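Long-range contacts in cystathionine gamma-lyase (Saccharomyces cerevisiae, PDB 1N8P), which belongs to the Cys/Met metabolism family of PLP-dependent enzymes and binds pyridoxal-5'-phosphate in a pocket that residues of a second subunit complete: residues Asn59-Val64 and Gly73-Ser78; Glu68-Gly73 and Val215-Asn220; Arg327-Ala332 and Glu382-Ala387. All coordinates share one frame; numbering follows the deposited sequence.

Interaction 1: residues Asn59-Val64 and Gly73-Ser78; sequences NLERAV and GLAFSS. With PLP (pyridoxal-5'-phosphate), chain E.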
loop_
_atom_site.group_PDB
_atom_site.type_symbol
_atom_site.label_atom_id
_atom_site.label_comp_id
_atom_site.label_asym_id
_atom_site.label_seq_id
_atom_site.Cartn_x
_atom_site.Cartn_y
_atom_site.Cartn_z
ATOM N N ASN A 59 -8.315 2.086 -16.182
ATOM C CA ASN A 59 -8.794 0.717 -16.201
ATOM C C ASN A 59 -10.004 0.534 -15.325
ATOM O O ASN A 59 -10.892 -0.226 -15.672
ATOM C CB ASN A 59 -7.705 -0.256 -15.770
ATOM C CG ASN A 59 -6.680 -0.502 -16.850
ATOM O OD1 ASN A 59 -6.982 -0.418 -18.055
ATOM N ND2 ASN A 59 -5.461 -0.833 -16.433
ATOM N N LEU A 60 -10.040 1.212 -14.181
ATOM C CA LEU A 60 -11.178 1.106 -13.277
ATOM C C LEU A 60 -12.363 1.606 -14.036
ATOM O O LEU A 60 -13.345 0.892 -14.227
ATOM C CB LEU A 60 -10.960 1.967 -12.030
ATOM C CG LEU A 60 -12.178 2.420 -11.203
ATOM C CD1 LEU A 60 -12.898 1.238 -10.639
ATOM C CD2 LEU A 60 -11.731 3.369 -10.087
ATOM N N GLU A 61 -12.252 2.848 -14.487
ATOM C CA GLU A 61 -13.287 3.495 -15.271
ATOM C C GLU A 61 -13.867 2.627 -16.383
ATOM O O GLU A 61 -15.069 2.552 -16.550
ATOM C CB GLU A 61 -12.728 4.807 -15.823
ATOM C CG GLU A 61 -12.384 5.810 -14.708
ATOM C CD GLU A 61 -11.814 7.084 -15.239
ATOM O OE1 GLU A 61 -11.442 7.076 -16.430
ATOM O OE2 GLU A 61 -11.723 8.083 -14.490
ATOM N N ARG A 62 -13.011 1.949 -17.137
ATOM C CA ARG A 62 -13.473 1.075 -18.212
ATOM C C ARG A 62 -14.329 -0.024 -17.633
ATOM O O ARG A 62 -15.404 -0.356 -18.149
ATOM C CB ARG A 62 -12.287 0.422 -18.922
ATOM C CG ARG A 62 -11.389 1.362 -19.703
ATOM C CD ARG A 62 -10.275 0.560 -20.345
ATOM N NE ARG A 62 -9.187 1.420 -20.792
ATOM C CZ ARG A 62 -9.220 2.156 -21.898
ATOM N NH1 ARG A 62 -10.292 2.137 -22.685
ATOM N NH2 ARG A 62 -8.175 2.912 -22.211
ATOM N N ALA A 63 -13.834 -0.613 -16.552
ATOM C CA ALA A 63 -14.559 -1.703 -15.902
ATOM C C ALA A 63 -15.912 -1.237 -15.391
ATOM O O ALA A 63 -16.920 -1.844 -15.718
ATOM C CB ALA A 63 -13.725 -2.295 -14.773
ATOM N N VAL A 64 -15.953 -0.157 -14.610
ATOM C CA VAL A 64 -17.245 0.299 -14.104
ATOM C C VAL A 64 -18.237 0.575 -15.243
ATOM O O VAL A 64 -19.365 0.076 -15.217
ATOM C CB VAL A 64 -17.117 1.551 -13.222
ATOM C CG1 VAL A 64 -18.491 2.091 -12.907
ATOM C CG2 VAL A 64 -16.415 1.200 -11.930
ATOM N N GLY A 73 -16.811 6.129 -18.449
ATOM C CA GLY A 73 -16.669 6.108 -17.000
ATOM C C GLY A 73 -15.661 7.152 -16.533
ATOM O O GLY A 73 -14.773 7.561 -17.285
ATOM N N LEU A 74 -15.800 7.601 -15.290
ATOM C CA LEU A 74 -14.896 8.612 -14.715
ATOM C C LEU A 74 -14.873 8.495 -13.186
ATOM O O LEU A 74 -15.906 8.580 -12.540
ATOM C CB LEU A 74 -15.342 10.039 -15.093
ATOM C CG LEU A 74 -15.276 10.501 -16.548
ATOM C CD1 LEU A 74 -15.847 11.891 -16.603
ATOM C CD2 LEU A 74 -13.841 10.499 -17.072
ATOM N N ALA A 75 -13.703 8.298 -12.599
ATOM C CA ALA A 75 -13.658 8.177 -11.156
ATOM C C ALA A 75 -13.253 9.499 -10.581
ATOM O O ALA A 75 -12.684 10.325 -11.276
ATOM C CB ALA A 75 -12.689 7.121 -10.755
ATOM N N PHE A 76 -13.592 9.705 -9.316
ATOM C CA PHE A 76 -13.256 10.931 -8.590
ATOM C C PHE A 76 -12.965 10.602 -7.112
ATOM O O PHE A 76 -13.185 9.470 -6.660
ATOM C CB PHE A 76 -14.399 11.950 -8.675
ATOM C CG PHE A 76 -14.748 12.373 -10.085
ATOM C CD1 PHE A 76 -15.718 11.683 -10.815
ATOM C CD2 PHE A 76 -14.114 13.472 -10.678
ATOM C CE1 PHE A 76 -16.054 12.083 -12.116
ATOM C CE2 PHE A 76 -14.448 13.882 -11.981
ATOM C CZ PHE A 76 -15.417 13.187 -12.700
ATOM N N SER A 77 -12.469 11.588 -6.367
ATOM C CA SER A 77 -12.141 11.417 -4.952
ATOM C C SER A 77 -13.272 10.794 -4.144
ATOM O O SER A 77 -13.063 9.901 -3.352
ATOM C CB SER A 77 -11.816 12.759 -4.348
ATOM O OG SER A 77 -10.917 13.485 -5.163
ATOM N N SER A 78 -14.489 11.243 -4.368
ATOM C CA SER A 78 -15.627 10.732 -3.608
ATOM C C SER A 78 -16.908 10.773 -4.420
ATOM O O SER A 78 -16.933 11.330 -5.523
ATOM C CB SER A 78 -15.860 11.585 -2.332
ATOM O OG SER A 78 -15.604 12.979 -2.529
HETATM N N1 PLP E . -24.457 8.994 -1.896
HETATM C C2 PLP E . -25.018 7.852 -1.364
HETATM C C2A PLP E . -26.339 7.427 -1.996
HETATM C C3 PLP E . -24.259 7.192 -0.261
HETATM O O3 PLP E . -24.870 6.061 0.167
HETATM C C4 PLP E . -23.028 7.744 0.206
HETATM C C4A PLP E . -22.287 7.100 1.345
HETATM C C5 PLP E . -22.545 8.985 -0.464
HETATM C C6 PLP E . -23.268 9.565 -1.490
HETATM C C5A PLP E . -21.180 9.549 -0.034
HETATM O O4P PLP E . -20.099 9.081 -0.820
HETATM P P PLP E . -18.657 9.627 -0.558
HETATM O O1P PLP E . -17.828 8.766 -1.366
HETATM O O2P PLP E . -18.404 9.451 0.925
HETATM O O3P PLP E . -18.756 11.026 -0.941
#

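Interaction 2: residues Glu68-Gly73 and Val215-Asn220; sequences ENAQYG and VLATNN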
loop_
_atom_site.group_PDB
_atom_site.type_symbol
_atom_site.label_atom_id
_atom_site.label_comp_id
_atom_site.label_asym_id
_atom_site.label_seq_id
_atom_site.Cartn_x
_atom_site.Cartn_y
_atom_site.Cartn_z
ATOM N N GLU A 68 -21.718 -1.047 -16.054
ATOM C CA GLU A 68 -22.860 -0.158 -16.097
ATOM C C GLU A 68 -23.462 -0.067 -17.495
ATOM O O GLU A 68 -24.249 0.835 -17.768
ATOM C CB GLU A 68 -22.460 1.222 -15.631
ATOM C CG GLU A 68 -23.614 2.005 -15.060
ATOM C CD GLU A 68 -24.267 1.278 -13.895
ATOM O OE1 GLU A 68 -23.661 1.217 -12.811
ATOM O OE2 GLU A 68 -25.395 0.751 -14.065
ATOM N N ASN A 69 -23.107 -1.014 -18.365
ATOM C CA ASN A 69 -23.589 -1.062 -19.750
ATOM C C ASN A 69 -23.471 0.305 -20.334
ATOM O O ASN A 69 -24.417 0.804 -20.912
ATOM C CB ASN A 69 -25.055 -1.484 -19.817
ATOM C CG ASN A 69 -25.523 -1.722 -21.244
ATOM O OD1 ASN A 69 -24.770 -2.244 -22.058
ATOM N ND2 ASN A 69 -26.768 -1.364 -21.543
ATOM N N ALA A 70 -22.307 0.913 -20.180
ATOM C CA ALA A 70 -22.100 2.263 -20.660
ATOM C C ALA A 70 -20.830 2.463 -21.471
ATOM O O ALA A 70 -19.856 1.724 -21.360
ATOM C CB ALA A 70 -22.109 3.229 -19.474
ATOM N N GLN A 71 -20.847 3.502 -22.284
ATOM C CA GLN A 71 -19.705 3.801 -23.112
ATOM C C GLN A 71 -18.575 4.470 -22.330
ATOM O O GLN A 71 -17.400 4.202 -22.579
ATOM C CB GLN A 71 -20.149 4.699 -24.276
ATOM C CG GLN A 71 -20.931 3.969 -25.368
ATOM C CD GLN A 71 -20.060 3.028 -26.150
ATOM O OE1 GLN A 71 -19.087 3.450 -26.781
ATOM N NE2 GLN A 71 -20.390 1.738 -26.106
ATOM N N TYR A 72 -18.936 5.319 -21.371
ATOM C CA TYR A 72 -17.941 6.053 -20.599
ATOM C C TYR A 72 -17.982 5.948 -19.063
ATOM O O TYR A 72 -19.030 5.723 -18.464
ATOM C CB TYR A 72 -17.999 7.532 -21.015
ATOM C CG TYR A 72 -17.969 7.715 -22.524
ATOM C CD1 TYR A 72 -19.156 7.737 -23.272
ATOM C CD2 TYR A 72 -16.753 7.827 -23.215
ATOM C CE1 TYR A 72 -19.132 7.864 -24.668
ATOM C CE2 TYR A 72 -16.718 7.956 -24.609
ATOM C CZ TYR A 72 -17.909 7.972 -25.324
ATOM O OH TYR A 72 -17.872 8.090 -26.694
ATOM N N GLY A 73 -16.811 6.129 -18.449
ATOM C CA GLY A 73 -16.669 6.108 -17.000
ATOM C C GLY A 73 -15.661 7.152 -16.533
ATOM O O GLY A 73 -14.773 7.561 -17.285
ATOM N N VAL A 215 -17.640 7.160 -8.866
ATOM C CA VAL A 215 -17.536 7.052 -10.325
ATOM C C VAL A 215 -18.871 7.243 -11.024
ATOM O O VAL A 215 -19.925 6.926 -10.465
ATOM C CB VAL A 215 -16.968 5.699 -10.788
ATOM C CG1 VAL A 215 -15.550 5.587 -10.341
ATOM C CG2 VAL A 215 -17.816 4.546 -10.250
ATOM N N LEU A 216 -18.818 7.770 -12.244
ATOM C CA LEU A 216 -20.022 7.965 -13.030
ATOM C C LEU A 216 -19.780 7.276 -14.355
ATOM O O LEU A 216 -18.639 6.894 -14.696
ATOM C CB LEU A 216 -20.313 9.472 -13.201
ATOM C CG LEU A 216 -19.882 10.458 -14.314
ATOM C CD1 LEU A 216 -19.399 11.792 -13.690
ATOM C CD2 LEU A 216 -18.791 9.881 -15.178
ATOM N N ALA A 217 -20.871 7.068 -15.078
ATOM C CA ALA A 217 -20.823 6.478 -16.408
ATOM C C ALA A 217 -21.926 7.133 -17.251
ATOM O O ALA A 217 -22.993 7.518 -16.730
ATOM C CB ALA A 217 -21.028 4.982 -16.335
ATOM N N THR A 218 -21.636 7.300 -18.541
ATOM C CA THR A 218 -22.580 7.864 -19.508
ATOM C C THR A 218 -22.199 7.424 -20.913
ATOM O O THR A 218 -21.039 7.124 -21.207
ATOM C CB THR A 218 -22.613 9.382 -19.526
ATOM O OG1 THR A 218 -21.331 9.868 -19.903
ATOM C CG2 THR A 218 -22.961 9.929 -18.172
ATOM N N ASN A 219 -23.211 7.398 -21.773
ATOM C CA ASN A 219 -23.087 7.004 -23.165
ATOM C C ASN A 219 -22.948 8.256 -24.003
ATOM O O ASN A 219 -22.520 8.202 -25.146
ATOM C CB ASN A 219 -24.339 6.240 -23.557
ATOM C CG ASN A 219 -24.354 4.851 -22.996
ATOM O OD1 ASN A 219 -25.399 4.294 -22.704
ATOM N ND2 ASN A 219 -23.177 4.272 -22.861
ATOM N N ASN A 220 -23.296 9.385 -23.399
ATOM C CA ASN A 220 -23.262 10.695 -24.032
ATOM C C ASN A 220 -21.839 11.244 -24.146
ATOM O O ASN A 220 -21.313 11.823 -23.190
ATOM C CB ASN A 220 -24.129 11.632 -23.198
ATOM C CG ASN A 220 -24.288 12.984 -23.812
ATOM O OD1 ASN A 220 -25.101 13.785 -23.365
ATOM N ND2 ASN A 220 -23.512 13.257 -24.837
#

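Interaction 3: residues Arg327-Ala332 and Glu382-Ala387; sequences RLFTLA and EDIKQA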
loop_
_atom_site.group_PDB
_atom_site.type_symbol
_atom_site.label_atom_id
_atom_site.label_comp_id
_atom_site.label_asym_id
_atom_site.label_seq_id
_atom_site.Cartn_x
_atom_site.Cartn_y
_atom_site.Cartn_z
ATOM N N ARG A 327 -25.252 -8.644 17.714
ATOM C CA ARG A 327 -23.909 -9.161 17.821
ATOM C C ARG A 327 -23.185 -9.133 16.487
ATOM O O ARG A 327 -22.043 -8.658 16.390
ATOM C CB ARG A 327 -23.958 -10.588 18.339
ATOM C CG ARG A 327 -22.612 -11.247 18.403
ATOM C CD ARG A 327 -22.720 -12.613 18.995
ATOM N NE ARG A 327 -23.407 -13.556 18.125
ATOM C CZ ARG A 327 -22.783 -14.289 17.215
ATOM N NH1 ARG A 327 -21.481 -14.160 17.076
ATOM N NH2 ARG A 327 -23.437 -15.182 16.488
ATOM N N LEU A 328 -23.863 -9.637 15.462
ATOM C CA LEU A 328 -23.299 -9.707 14.125
ATOM C C LEU A 328 -23.386 -8.404 13.323
ATOM O O LEU A 328 -22.453 -8.074 12.595
ATOM C CB LEU A 328 -23.955 -10.864 13.365
ATOM C CG LEU A 328 -23.688 -12.247 13.968
ATOM C CD1 LEU A 328 -24.215 -13.327 13.045
ATOM C CD2 LEU A 328 -22.183 -12.413 14.189
ATOM N N PHE A 329 -24.492 -7.667 13.428
ATOM C CA PHE A 329 -24.591 -6.392 12.706
ATOM C C PHE A 329 -23.812 -5.391 13.517
ATOM O O PHE A 329 -23.750 -5.496 14.725
ATOM C CB PHE A 329 -26.047 -5.935 12.554
ATOM C CG PHE A 329 -26.821 -6.750 11.571
ATOM C CD1 PHE A 329 -27.158 -8.050 11.855
ATOM C CD2 PHE A 329 -27.163 -6.228 10.338
ATOM C CE1 PHE A 329 -27.829 -8.828 10.926
ATOM C CE2 PHE A 329 -27.830 -6.999 9.403
ATOM C CZ PHE A 329 -28.161 -8.304 9.705
ATOM N N THR A 330 -23.218 -4.410 12.872
ATOM C CA THR A 330 -22.425 -3.458 13.620
ATOM C C THR A 330 -22.935 -2.045 13.522
ATOM O O THR A 330 -23.084 -1.495 12.437
ATOM C CB THR A 330 -20.949 -3.556 13.183
ATOM O OG1 THR A 330 -20.430 -4.815 13.635
ATOM C CG2 THR A 330 -20.126 -2.443 13.739
ATOM N N LEU A 331 -23.208 -1.461 14.683
ATOM C CA LEU A 331 -23.718 -0.104 14.756
ATOM C C LEU A 331 -22.659 0.872 14.274
ATOM O O LEU A 331 -21.591 0.993 14.870
ATOM C CB LEU A 331 -24.122 0.215 16.193
ATOM C CG LEU A 331 -24.829 1.538 16.441
ATOM C CD1 LEU A 331 -26.165 1.549 15.736
ATOM C CD2 LEU A 331 -25.011 1.709 17.929
ATOM N N ALA A 332 -22.965 1.561 13.179
ATOM C CA ALA A 332 -22.051 2.531 12.578
ATOM C C ALA A 332 -22.783 3.293 11.481
ATOM O O ALA A 332 -23.997 3.193 11.354
ATOM C CB ALA A 332 -20.863 1.814 11.991
ATOM N N GLU A 382 -30.991 -15.376 12.600
ATOM C CA GLU A 382 -31.081 -15.716 14.012
ATOM C C GLU A 382 -30.579 -14.597 14.912
ATOM O O GLU A 382 -30.915 -14.525 16.087
ATOM C CB GLU A 382 -30.303 -16.994 14.302
ATOM C CG GLU A 382 -30.866 -17.797 15.487
ATOM C CD GLU A 382 -32.285 -18.350 15.257
ATOM O OE1 GLU A 382 -32.848 -18.947 16.203
ATOM O OE2 GLU A 382 -32.835 -18.201 14.136
ATOM N N ASP A 383 -29.778 -13.705 14.361
ATOM C CA ASP A 383 -29.267 -12.610 15.157
ATOM C C ASP A 383 -30.241 -11.409 15.221
ATOM O O ASP A 383 -30.215 -10.636 16.181
ATOM C CB ASP A 383 -27.911 -12.173 14.618
ATOM C CG ASP A 383 -27.301 -11.072 15.442
ATOM O OD1 ASP A 383 -27.209 -11.252 16.672
ATOM O OD2 ASP A 383 -26.915 -10.029 14.874
ATOM N N ILE A 384 -31.082 -11.249 14.197
ATOM C CA ILE A 384 -32.075 -10.181 14.169
ATOM C C ILE A 384 -33.161 -10.573 15.175
ATOM O O ILE A 384 -33.647 -9.742 15.929
ATOM C CB ILE A 384 -32.748 -10.072 12.795
ATOM C CG1 ILE A 384 -31.715 -9.779 11.709
ATOM C CG2 ILE A 384 -33.804 -9.002 12.842
ATOM C CD1 ILE A 384 -31.221 -8.370 11.713
ATOM N N LYS A 385 -33.532 -11.853 15.164
ATOM C CA LYS A 385 -34.542 -12.405 16.066
ATOM C C LYS A 385 -34.107 -12.132 17.491
ATOM O O LYS A 385 -34.753 -11.412 18.249
ATOM C CB LYS A 385 -34.665 -13.922 15.856
ATOM C CG LYS A 385 -34.964 -14.312 14.419
ATOM C CD LYS A 385 -35.089 -15.816 14.224
ATOM C CE LYS A 385 -35.252 -16.165 12.729
ATOM N NZ LYS A 385 -35.330 -17.642 12.439
ATOM N N GLN A 386 -32.979 -12.729 17.828
ATOM C CA GLN A 386 -32.362 -12.603 19.126
ATOM C C GLN A 386 -32.260 -11.157 19.594
ATOM O O GLN A 386 -32.053 -10.907 20.778
ATOM C CB GLN A 386 -30.977 -13.247 19.055
ATOM C CG GLN A 386 -30.080 -13.069 20.261
ATOM C CD GLN A 386 -29.475 -11.695 20.347
ATOM O OE1 GLN A 386 -29.163 -11.075 19.328
ATOM N NE2 GLN A 386 -29.288 -11.210 21.565
ATOM N N ALA A 387 -32.413 -10.196 18.690
ATOM C CA ALA A 387 -32.291 -8.800 19.092
ATOM C C ALA A 387 -33.618 -8.071 19.195
ATOM O O ALA A 387 -33.690 -7.011 19.816
ATOM C CB ALA A 387 -31.357 -8.059 18.152
#

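Interaction 1: residues Asn59-Val64 and Gly73-Ser78
Gly73 and Glu61 bring strand 72-76 and helix 55-67 together in the pyridoxal-5'-phosphate domain, whose mixed seven-stranded sheet is that of the fold type I enzymes. Helix and strand segments approach to 6.7 Å between axes, their directions 126° apart. At Gly73 no side chain stands between the backbones, and its CA lies 4.6 Å from that of Glu61. The Glu61 side chain then runs on beside the strand: CG sits anti to the carbonyl carbon (chi1 -64°), beside the backbone N, and the extended chain beyond CG brings the carboxylate to Leu74 CA and Ala75 N.

Leu74 meets that carboxylate mainly with its backbone, its CA 3.2 Å from Glu61 OE2, while its side chain turns to the other surface of the sheet and packs on Tyr224 and Leu227 of helix 221-234. Ala75 supplies the polar link. Its N donates to Glu61 OE2 at 2.7 Å, a nearly straight bond (163°) that arrives on the anti side of the oxygen. A glutamate thus serves the backbone N-H of an outermost strand inside a buried interface, and a long, weak ion pair with Arg57 gives OE2 a further partner. Beside this bond the contact is apolar, with Ala75 CB 3.9 Å from Leu60 CD2.

Beyond Phe76, which faces helix 221-234 through Gln231, the chain leaves the strand for pyridoxal-5'-phosphate. Ser77 reaches Ser77 of the second subunit through a hydrogen bond between their OG atoms. Ser78 is the N-cap of helix 79-88: its OG accepts from Ala81 N and is also hydrogen-bonded to Gly235 O of the second subunit. The same serine lines the phosphate site, where Ser78 CB lies 3.3 Å from O3P of pyridoxal-5'-phosphate.

Interaction 2: residues Glu68-Gly73 and Val215-Asn220
Tyr72 turns the edge of its ring to the backbone of Thr218 and Asn219, with CE1 3.4 Å from Asn219 O, and stacks with the ring of Tyr224 from helix 221-234. Its CG stands anti to the carbonyl carbon (chi1 -49°), beside the backbone N. Two further flat groups, the amides of Gln71 and Asn219, belong to side chains that cross at about a right angle, their planes 42° apart.

Behind these groups lies a short antiparallel ladder. Tyr72 and Thr218 form its hydrogen-bonded pair, Tyr72 N to Thr218 O at 2.8 Å and Thr218 N to Tyr72 O at 3.0 Å, although the carbonyl positions are less certain. Gly73 and Ala217 form the next, non-hydrogen-bonded pair. Here Gly73 CA makes a CA-H...O contact of 3.1 Å with Leu216 O.

The surface carrying Ala217 receives the turn that ends helix 55-67, a Schellman motif with Asn69 as its C-prime residue at positive phi. Ala70 CB packs 3.8 Å from Ala217 CB, and Glu68 CB lies nearby, its carboxylate engaged with His199. Strand 214-218 sits between the outermost strand 72-76 and strand 196-200, with whose Val197 the Ala217 backbone is hydrogen-bonded, while helix 221-234 covers the Tyr72 and Thr218 side.

Interaction 3: residues Arg327-Ala332 and Glu382-Ala387
Asp383 turns its two carboxylate oxygens to the backbone N-H groups of Leu328 and, more weakly, Arg327, and this is the close-fitting half of a contact between the C-terminal helix 377-392 and the chain leading into strand 330-331. With CG anti to its own backbone N (chi1 -178°), the aspartate extends off the helix. Leu328 N donates to OD2 of Asp383 at 3.1 Å, from above the carboxylate plane, 54° out of it; Arg327 N reaches OD1 of Asp383 in a weak bond of 3.4 Å. A buried acid thus accepts from two successive N-H groups of a loop.

Apolar groups lie beside it. Leu328 CB is close to OD2, and the Phe329 ring presents its edge to the same oxygen, CD1 of Phe329 being 3.6 Å from OD2 of Asp383, with ring and carboxylate planes only 15° apart. Farther round the ring, Phe329 CE1 touches Ile384 CD1 at 3.5 Å, an oblique approach that joins the aromatic group to the helix.

The outer side is looser and more polar. Within the helix, Lys385 NZ makes a salt bridge to Glu382 OE2 at 3.1 Å, turned away from the loop. Arg327 bends at chi3, and Leu328 CD2 lies over one face of its guanidinium, toward the rim. The group makes a salt bridge to Asp6 of the third subunit; its NE, 4.7 Å from Asp383 OD1, may still favour the carboxylate's negative charge.

Inward, Ile384 also packs on Phe322 of helix 316-325 and Leu271 of helix 253-271. Strand 330-331 lies at the border of the five-stranded sheet, where Thr330 is hydrogen-bonded through its backbone to Leu342 of strand 341-343, and the backbone of Leu331 to the second subunit.

Interactions 1 and 2 share Gly73 and strand 72-76, their centres 9 Å apart, whereas interaction 3 stands apart. Leu74 N probably hydrogen-bonds to Leu216 O, and Val64 and Ala75 pack on Val215. Their chemistry differs: interaction 2 is sheet pairing that is partly exposed at Gln71 and Asn219, interaction 1 a buried helix-to-strand contact. Interaction 3, also buried but farther from the chain's centre and about 34 Å from interaction 1 between centres, joins the C-terminal helix to the loop leading into the other sheet. Interactions 1 and 3 nonetheless follow one principle, a helix-borne acid accepting from backbone N-H, once on a strand and twice, once weakly, in a loop; both touch the second subunit.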